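Endo-1,4-b-d-mannanase (Trichoderma reesei, PDB 1QNR) probably hydrolyses internal beta-1,4-mannosidic bonds in mannan polysaccharides, as a glycosylated fungal endo-mannanase of glycoside hydrolase family 5. Local coordinates at residues G23-W28 with V52-G57; G309-N314 with T324-S329. All blocks are in the same frame, centred on the assembly; numbering follows the deposited sequence.

Contact 1: residues G23-W28 with V52-G57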
ATOM      1  N   GLY A  23       9.055  -7.351   1.902  1.00  7.46           N
ATOM      2  CA  GLY A  23       8.599  -6.285   2.824  1.00  8.52           C
ATOM      3  C   GLY A  23       7.336  -6.736   3.605  1.00  8.02           C
ATOM      4  O   GLY A  23       6.992  -7.922   3.573  1.00  7.27           O
ATOM      5  N   THR A  24       6.700  -5.789   4.287  1.00  6.68           N
ATOM      6  CA  THR A  24       5.478  -6.126   5.064  1.00  7.88           C
ATOM      7  C   THR A  24       4.537  -4.915   5.132  1.00  7.88           C
ATOM      8  O   THR A  24       4.965  -3.781   4.903  1.00  7.91           O
ATOM      9  CB  THR A  24       5.875  -6.560   6.516  1.00  8.15           C
ATOM     10  OG1 THR A  24       4.691  -7.046   7.219  1.00  8.48           O
ATOM     11  CG2 THR A  24       6.429  -5.367   7.362  1.00  8.86           C
ATOM     12  N   ASN A  25       3.263  -5.199   5.445  1.00  7.72           N
ATOM     13  CA  ASN A  25       2.280  -4.145   5.687  1.00  7.31           C
ATOM     14  C   ASN A  25       2.178  -3.844   7.172  1.00  6.75           C
ATOM     15  O   ASN A  25       2.123  -4.789   8.012  1.00  7.39           O
ATOM     16  CB  ASN A  25       0.838  -4.591   5.227  1.00  8.13           C
ATOM     17  CG  ASN A  25       0.764  -4.535   3.712  1.00  8.08           C
ATOM     18  OD1 ASN A  25       0.426  -3.514   3.068  1.00  8.01           O
ATOM     19  ND2 ASN A  25       1.084  -5.657   3.018  1.00  7.86           N
ATOM     20  N   CYS A  26       2.234  -2.558   7.538  1.00  7.53           N
ATOM     21  CA  CYS A  26       2.059  -2.092   8.930  1.00  8.26           C
ATOM     22  C   CYS A  26       1.238  -0.829   8.934  1.00  7.71           C
ATOM     23  O   CYS A  26       1.715   0.307   9.146  1.00  7.75           O
ATOM     24  CB  CYS A  26       3.439  -1.880   9.581  1.00  9.21           C
ATOM     25  SG  CYS A  26       3.235  -1.461  11.396  1.00  9.29           S
ATOM     26  N   TYR A  27      -0.084  -0.946   8.619  1.00  7.19           N
ATOM     27  CA  TYR A  27      -0.918   0.257   8.455  1.00  7.30           C
ATOM     28  C   TYR A  27      -0.870   1.113   9.706  1.00  8.25           C
ATOM     29  O   TYR A  27      -0.876   2.368   9.607  1.00  8.93           O
ATOM     30  CB  TYR A  27      -2.392  -0.064   8.036  1.00  8.81           C
ATOM     31  CG  TYR A  27      -3.284  -0.529   9.183  1.00  7.38           C
ATOM     32  CD1 TYR A  27      -3.936   0.432   9.994  1.00  9.05           C
ATOM     33  CD2 TYR A  27      -3.472  -1.871   9.435  1.00  8.38           C
ATOM     34  CE1 TYR A  27      -4.715  -0.024  11.076  1.00  8.26           C
ATOM     35  CE2 TYR A  27      -4.260  -2.327  10.493  1.00  8.67           C
ATOM     36  CZ  TYR A  27      -4.874  -1.366  11.277  1.00  8.80           C
ATOM     37  OH  TYR A  27      -5.690  -1.800  12.356  1.00 11.23           O
ATOM     38  N   TRP A  28      -0.842   0.411  10.840  1.00  8.14           N
ATOM     39  CA  TRP A  28      -1.079   1.009  12.162  1.00  8.24           C
ATOM     40  C   TRP A  28       0.171   1.697  12.705  1.00  8.24           C
ATOM     41  O   TRP A  28       0.113   2.517  13.666  1.00  8.86           O
ATOM     42  CB  TRP A  28      -1.562  -0.127  13.115  1.00  8.52           C
ATOM     43  CG  TRP A  28      -0.732  -1.393  13.087  1.00  8.09           C
ATOM     44  CD1 TRP A  28      -1.036  -2.536  12.388  1.00  8.58           C
ATOM     45  CD2 TRP A  28       0.538  -1.676  13.772  1.00  7.21           C
ATOM     46  NE1 TRP A  28      -0.004  -3.493  12.570  1.00  9.64           N
ATOM     47  CE2 TRP A  28       0.949  -2.973  13.420  1.00  7.66           C
ATOM     48  CE3 TRP A  28       1.379  -0.926  14.656  1.00  7.83           C
ATOM     49  CZ2 TRP A  28       2.097  -3.626  13.922  1.00  8.30           C
ATOM     50  CZ3 TRP A  28       2.564  -1.558  15.111  1.00  8.61           C
ATOM     51  CH2 TRP A  28       2.892  -2.872  14.734  1.00  8.40           C
ATOM     52  N   VAL A  52      11.128  -2.956   3.045  1.00  7.26           N
ATOM     53  CA  VAL A  52      10.035  -2.017   2.673  1.00  8.52           C
ATOM     54  C   VAL A  52       8.826  -2.248   3.587  1.00  7.53           C
ATOM     55  O   VAL A  52       8.485  -3.423   3.877  1.00  8.94           O
ATOM     56  CB  VAL A  52       9.614  -2.241   1.193  1.00  7.85           C
ATOM     57  CG1 VAL A  52       8.615  -1.108   0.788  1.00 10.35           C
ATOM     58  CG2 VAL A  52      10.799  -2.192   0.216  1.00 10.61           C
ATOM     59  N   VAL A  53       8.225  -1.152   4.051  1.00  6.66           N
ATOM     60  CA  VAL A  53       7.047  -1.202   4.933  1.00  7.26           C
ATOM     61  C   VAL A  53       5.947  -0.345   4.275  1.00  7.78           C
ATOM     62  O   VAL A  53       6.204   0.796   3.850  1.00  7.87           O
ATOM     63  CB  VAL A  53       7.326  -0.641   6.369  1.00  7.70           C
ATOM     64  CG1 VAL A  53       6.124  -0.912   7.297  1.00  9.06           C
ATOM     65  CG2 VAL A  53       8.560  -1.286   6.943  1.00  9.66           C
ATOM     66  N   ARG A  54       4.711  -0.879   4.255  1.00  6.84           N
ATOM     67  CA  ARG A  54       3.539  -0.107   3.725  1.00  5.96           C
ATOM     68  C   ARG A  54       2.762   0.434   4.919  1.00  6.33           C
ATOM     69  O   ARG A  54       2.346  -0.352   5.813  1.00  7.98           O
ATOM     70  CB  ARG A  54       2.759  -1.009   2.768  1.00  7.21           C
ATOM     71  CG  ARG A  54       1.563  -0.240   2.110  1.00  7.13           C
ATOM     72  CD  ARG A  54       1.170  -1.016   0.825  1.00  6.15           C
ATOM     73  NE  ARG A  54      -0.100  -0.516   0.224  1.00  7.12           N
ATOM     74  CZ  ARG A  54      -1.323  -1.030   0.507  1.00  6.41           C
ATOM     75  NH1 ARG A  54      -1.466  -1.987   1.440  1.00  7.52           N
ATOM     76  NH2 ARG A  54      -2.357  -0.582  -0.217  1.00  7.20           N
ATOM     77  N   VAL A  55       2.568   1.766   4.995  1.00  6.19           N
ATOM     78  CA  VAL A  55       1.893   2.434   6.194  1.00  6.52           C
ATOM     79  C   VAL A  55       0.769   3.304   5.658  1.00  7.48           C
ATOM     80  O   VAL A  55       0.879   3.836   4.519  1.00  8.83           O
ATOM     81  CB  VAL A  55       2.940   3.241   7.016  1.00  7.37           C
ATOM     82  CG1 VAL A  55       4.088   2.319   7.484  1.00  9.31           C
ATOM     83  CG2 VAL A  55       3.510   4.458   6.267  1.00  8.75           C
ATOM     84  N   TRP A  56      -0.288   3.553   6.469  1.00  7.10           N
ATOM     85  CA  TRP A  56      -1.355   4.484   5.933  1.00  6.90           C
ATOM     86  C   TRP A  56      -0.869   5.931   5.929  1.00  7.30           C
ATOM     87  O   TRP A  56      -0.332   6.471   6.907  1.00  8.57           O
ATOM     88  CB  TRP A  56      -2.643   4.369   6.765  1.00  7.88           C
ATOM     89  CG  TRP A  56      -3.486   3.129   6.486  1.00  6.84           C
ATOM     90  CD1 TRP A  56      -4.638   2.873   7.193  1.00  8.01           C
ATOM     91  CD2 TRP A  56      -3.362   2.080   5.489  1.00  7.45           C
ATOM     92  NE1 TRP A  56      -5.259   1.762   6.659  1.00  8.77           N
ATOM     93  CE2 TRP A  56      -4.493   1.240   5.644  1.00  8.42           C
ATOM     94  CE3 TRP A  56      -2.384   1.769   4.498  1.00  7.83           C
ATOM     95  CZ2 TRP A  56      -4.748   0.119   4.820  1.00  8.76           C
ATOM     96  CZ3 TRP A  56      -2.659   0.614   3.701  1.00  7.65           C
ATOM     97  CH2 TRP A  56      -3.819  -0.233   3.847  1.00  7.91           C
ATOM     98  N   GLY A  57      -1.163   6.651   4.823  1.00  6.31           N
ATOM     99  CA  GLY A  57      -0.873   8.101   4.761  1.00  7.74           C
ATOM    100  C   GLY A  57      -2.108   8.958   4.931  1.00  6.54           C
ATOM    101  O   GLY A  57      -2.039  10.190   4.623  1.00 10.82           O
TER
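Two neighbouring parallel strands of the TIM barrel, the first and last elements of a right-handed beta-alpha-beta unit, meet where Thr24 and Asn25 pair with Val53 and Arg54. Thr24 N donates to Val52 O, Arg54 N to Thr24 O and Cys26 N to Arg54 O, the last at 2.8 Å. Asn25 and Arg54 add a side-chain bond to this backbone ladder. Arg54, with CG anti to its backbone N (chi1 -177°) and the chain extended from CG to NE, runs beside Asn25 in the same direction; NH1 donates to Asn25 OD1 at 2.9 Å. The oxygen lies in the guanidinium plane, although the amide itself is turned 88° to that plane. Glu165 and Glu275 bridge to NE, Glu276 to NH1, and Asn168 bonds to NH2, a grip that would probably fix the rotation of the group. Further along, Tyr27 CB sits squarely over the Trp56 indole, 3.4 Å from the centroid of its five-membered ring, in a CH-pi contact. A weak bond from Trp56 N to Tyr27 O accompanies it. Cys26 CB packs against Val53 CG1 at 3.7 Å, while its SG forms the disulfide with Cys29. Thr24 and Val53 lie on the face covered by Ile45 of helix 35-47, the crossover helix; strand 300-309 flanks 21-25, and strand 105-109 flanks 52-54.

Contact 2: residues G309-N314 with T324-S329. With NAG (2-acetamido-2-deoxy-beta-D-glucopyranose), chain I.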
ATOM      1  N   GLY A 309       2.609  -8.008  13.026  1.00  6.69           N
ATOM      2  CA  GLY A 309       2.087  -7.795  14.406  1.00  8.99           C
ATOM      3  C   GLY A 309       3.293  -7.675  15.356  1.00  8.54           C
ATOM      4  O   GLY A 309       4.307  -8.329  15.101  1.00  8.97           O
ATOM      5  N   ASP A 310       3.139  -6.772  16.329  1.00  8.18           N
ATOM      6  CA  ASP A 310       4.277  -6.639  17.278  1.00  8.59           C
ATOM      7  C   ASP A 310       3.741  -6.219  18.646  1.00  9.16           C
ATOM      8  O   ASP A 310       2.516  -6.024  18.849  1.00  9.23           O
ATOM      9  CB  ASP A 310       5.278  -5.573  16.733  1.00  9.94           C
ATOM     10  CG  ASP A 310       6.726  -5.960  17.037  1.00  9.63           C
ATOM     11  OD1 ASP A 310       7.037  -6.505  18.148  1.00  9.68           O
ATOM     12  OD2 ASP A 310       7.597  -5.673  16.155  1.00  8.85           O
ATOM     13  N   THR A 311       4.623  -6.158  19.645  1.00  8.66           N
ATOM     14  CA  THR A 311       4.253  -5.777  20.999  1.00  9.09           C
ATOM     15  C   THR A 311       5.246  -4.778  21.558  1.00  8.68           C
ATOM     16  O   THR A 311       6.375  -4.617  20.967  1.00 10.71           O
ATOM     17  CB  THR A 311       4.189  -7.021  21.941  1.00 10.11           C
ATOM     18  OG1 THR A 311       5.512  -7.562  22.145  1.00 12.63           O
ATOM     19  CG2 THR A 311       3.256  -8.093  21.391  1.00 11.73           C
ATOM     20  N   PHE A 312       4.867  -4.008  22.576  1.00  8.67           N
ATOM     21  CA  PHE A 312       5.621  -2.813  22.983  1.00  8.99           C
ATOM     22  C   PHE A 312       6.200  -2.950  24.397  1.00 10.97           C
ATOM     23  O   PHE A 312       5.862  -3.857  25.167  1.00 11.94           O
ATOM     24  CB  PHE A 312       4.652  -1.620  22.892  1.00 10.12           C
ATOM     25  CG  PHE A 312       3.958  -1.511  21.545  1.00  9.25           C
ATOM     26  CD1 PHE A 312       4.712  -1.569  20.333  1.00  8.54           C
ATOM     27  CD2 PHE A 312       2.590  -1.338  21.474  1.00 10.94           C
ATOM     28  CE1 PHE A 312       4.035  -1.505  19.101  1.00 10.29           C
ATOM     29  CE2 PHE A 312       1.965  -1.228  20.223  1.00 11.43           C
ATOM     30  CZ  PHE A 312       2.672  -1.364  19.021  1.00 10.32           C
ATOM     31  N   ALA A 313       7.118  -2.015  24.759  1.00 12.95           N
ATOM     32  CA  ALA A 313       7.780  -2.090  26.070  1.00 14.04           C
ATOM     33  C   ALA A 313       6.828  -2.166  27.255  1.00 14.04           C
ATOM     34  O   ALA A 313       7.224  -2.751  28.313  1.00 14.16           O
ATOM     35  CB  ALA A 313       8.741  -0.891  26.251  1.00 14.74           C
ATOM     36  N   ASN A 314       5.647  -1.530  27.185  1.00 12.41           N
ATOM     37  CA  ASN A 314       4.707  -1.558  28.314  1.00 12.91           C
ATOM     38  C   ASN A 314       3.817  -2.803  28.339  1.00 12.73           C
ATOM     39  O   ASN A 314       2.911  -2.878  29.203  1.00 13.87           O
ATOM     40  CB  ASN A 314       3.877  -0.281  28.271  1.00 14.22           C
ATOM     41  CG  ASN A 314       2.874  -0.262  27.134  1.00 16.65           C
ATOM     42  OD1 ASN A 314       2.959  -1.011  26.146  1.00 13.65           O
ATOM     43  ND2 ASN A 314       1.833   0.589  27.174  1.00 22.90           N
ATOM     44  N   THR A 324      -2.645 -11.473  10.900  1.00  8.67           N
ATOM     45  CA  THR A 324      -1.392 -11.002  11.525  1.00  7.42           C
ATOM     46  C   THR A 324      -0.377 -12.116  11.721  1.00  8.34           C
ATOM     47  O   THR A 324      -0.669 -13.253  12.180  1.00 10.78           O
ATOM     48  CB  THR A 324      -1.766 -10.363  12.889  1.00  8.05           C
ATOM     49  OG1 THR A 324      -2.497  -9.164  12.673  1.00 10.00           O
ATOM     50  CG2 THR A 324      -0.505 -10.076  13.721  1.00  9.83           C
ATOM     51  N   VAL A 325       0.893 -11.821  11.322  1.00  8.09           N
ATOM     52  CA  VAL A 325       2.059 -12.694  11.562  1.00  8.95           C
ATOM     53  C   VAL A 325       2.838 -11.984  12.655  1.00  8.06           C
ATOM     54  O   VAL A 325       3.413 -10.900  12.455  1.00  9.59           O
ATOM     55  CB  VAL A 325       2.897 -12.904  10.286  1.00 10.67           C
ATOM     56  CG1 VAL A 325       4.160 -13.732  10.632  1.00 14.11           C
ATOM     57  CG2 VAL A 325       2.084 -13.531   9.145  1.00 12.16           C
ATOM     58  N   TRP A 326       2.822 -12.503  13.890  1.00  8.11           N
ATOM     59  CA  TRP A 326       3.437 -11.842  15.050  1.00  8.83           C
ATOM     60  C   TRP A 326       4.959 -11.996  15.045  1.00  8.93           C
ATOM     61  O   TRP A 326       5.478 -13.140  14.826  1.00  9.13           O
ATOM     62  CB  TRP A 326       2.887 -12.449  16.358  1.00  9.06           C
ATOM     63  CG  TRP A 326       1.402 -12.157  16.596  1.00  8.82           C
ATOM     64  CD1 TRP A 326       0.333 -13.037  16.339  1.00  9.45           C
ATOM     65  CD2 TRP A 326       0.862 -10.920  17.099  1.00  9.00           C
ATOM     66  NE1 TRP A 326      -0.820 -12.344  16.638  1.00 13.01           N
ATOM     67  CE2 TRP A 326      -0.529 -11.078  17.081  1.00  9.85           C
ATOM     68  CE3 TRP A 326       1.389  -9.691  17.487  1.00  8.26           C
ATOM     69  CZ2 TRP A 326      -1.381 -10.060  17.523  1.00 10.03           C
ATOM     70  CZ3 TRP A 326       0.539  -8.647  17.899  1.00  9.28           C
ATOM     71  CH2 TRP A 326      -0.872  -8.869  17.922  1.00 10.84           C
ATOM     72  N   TYR A 327       5.696 -10.904  15.297  1.00 10.04           N
ATOM     73  CA  TYR A 327       7.186 -11.025  15.296  1.00  9.92           C
ATOM     74  C   TYR A 327       7.637 -12.098  16.307  1.00  9.78           C
ATOM     75  O   TYR A 327       7.119 -12.261  17.435  1.00 10.90           O
ATOM     76  CB  TYR A 327       7.752  -9.679  15.798  1.00 10.44           C
ATOM     77  CG  TYR A 327       9.277  -9.668  15.936  1.00  9.65           C
ATOM     78  CD1 TYR A 327      10.128  -9.967  14.867  1.00  9.14           C
ATOM     79  CD2 TYR A 327       9.806  -9.412  17.221  1.00 10.39           C
ATOM     80  CE1 TYR A 327      11.490  -9.983  15.072  1.00 10.73           C
ATOM     81  CE2 TYR A 327      11.183  -9.486  17.397  1.00 11.70           C
ATOM     82  CZ  TYR A 327      11.988  -9.728  16.320  1.00 12.57           C
ATOM     83  OH  TYR A 327      13.358  -9.740  16.520  1.00 16.56           O
ATOM     84  N   ASN A 328       8.628 -12.901  15.869  1.00  9.96           N
ATOM     85  CA  ASN A 328       9.286 -13.931  16.688  1.00 11.84           C
ATOM     86  C   ASN A 328       8.447 -15.189  16.883  1.00 13.31           C
ATOM     87  O   ASN A 328       8.919 -16.144  17.564  1.00 17.57           O
ATOM     88  CB  ASN A 328       9.700 -13.403  18.097  1.00 15.92           C
ATOM     89  CG  ASN A 328      11.174 -13.307  18.160  1.00 15.96           C
ATOM     90  OD1 ASN A 328      11.998 -13.448  17.277  1.00 16.94           O
ATOM     91  ND2 ASN A 328      11.660 -13.002  19.418  1.00 18.88           N
ATOM     92  N   SER A 329       7.269 -15.331  16.315  1.00 11.43           N
ATOM     93  CA  SER A 329       6.436 -16.528  16.379  1.00 10.01           C
ATOM     94  C   SER A 329       6.909 -17.585  15.407  1.00 11.48           C
ATOM     95  O   SER A 329       7.774 -17.383  14.532  1.00 10.59           O
ATOM     96  CB  SER A 329       4.994 -16.118  16.095  1.00 11.70           C
ATOM     97  OG  SER A 329       4.789 -15.771  14.681  1.00 11.43           O
TER
HETATM   98  C1  NAG I 433      13.134 -12.700  20.013  1.00 23.21           C
HETATM   99  C2  NAG I 433      13.221 -11.850  21.265  1.00 27.42           C
HETATM  100  C3  NAG I 433      14.645 -11.811  21.741  1.00 30.95           C
HETATM  101  C4  NAG I 433      15.148 -13.266  21.797  1.00 30.48           C
HETATM  102  C5  NAG I 433      14.943 -14.114  20.545  1.00 27.21           C
HETATM  103  C6  NAG I 433      15.208 -15.589  20.819  1.00 25.78           C
HETATM  104  C7  NAG I 433      11.565 -10.072  21.563  1.00 33.11           C
HETATM  105  C8  NAG I 433      11.079  -8.714  21.129  1.00 34.60           C
HETATM  106  N2  NAG I 433      12.691 -10.481  20.938  1.00 29.51           N
HETATM  107  O3  NAG I 433      14.499 -11.246  23.078  1.00 33.31           O
HETATM  108  O4  NAG I 433      16.592 -13.255  22.031  1.00 33.83           O
HETATM  109  O5  NAG I 433      13.544 -14.092  20.182  1.00 21.72           O
HETATM  110  O6  NAG I 433      15.325 -16.241  19.583  1.00 25.63           O
HETATM  111  O7  NAG I 433      10.994 -10.676  22.356  1.00 36.16           O
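Trp326 O is gripped twice by Ser329, through the hydroxyl OG at 2.7 Å and the backbone N at 3.2 Å, and this closes a type II turn just after Trp326 has paired with Gly309. OG approaches on a lone pair of the carbonyl; as the N-cap, Ser329 also holds Trp332 N of helix 330-343. The pairing itself is a short parallel bridge. Gly309 N donates to Val325 O from above the carbonyl plane, and Tyr327 N donates to Gly309 O at 2.9 Å. At Gly309 the packing is close: Thr324 CG2 lies 3.5 Å from its CA and also covers the centre of one face of the Trp326 indole. The Gly309 backbone is thus closed in by Thr324 CG2 and Trp326 CE3. Asp310 O lies at the edge of the same indole, near its plane, 3.4 Å from CZ3. Tyr327, with CG anti to its backbone N (chi1 177°), runs alongside Asp310, whose OD1 stands 4.0 Å from Tyr327 CB. OD1 accepts Thr311 N on its anti lone pair, and OD2 takes His44 ND1 and Trp308 NE1. An alanine at Asp310 would probably leave Thr311 N, His44 ND1 and Trp308 NE1 without their acceptors and open a gap beside Tyr327 CB. Asn328, at the turn, carries an N-linked sugar on ND2, and the acetamido methyl C8 of this sugar comes to the edge of the Tyr327 ring, 3.8 Å from CE2. The Asp310 carboxylate would probably favour a protonated His44, and by holding that imidazole is likely to keep it stacked on Tyr327, the ring next to the glycan.

How the contacts relate
Both contacts belong to the same parallel barrel sheet, since strand 300-309 pairs with strand 21-25 and also with the short strand 325-326. Contact 1 is buried near the middle of the chain, whereas contact 2 lies farther out, about 15 Å away between centres, and is only partly buried. Charge is handled differently: contact 1 encloses an arginine among several carboxylates, while contact 2 has one aspartate held by a histidine, a tryptophan N-H and a backbone N-H, with a glycan at its outer end. Trp28 joins them, its CZ3 packing 3.9 Å from Phe312 CZ and its CZ2 lying near Gly309 CA. Helix 35-47 touches residues of both.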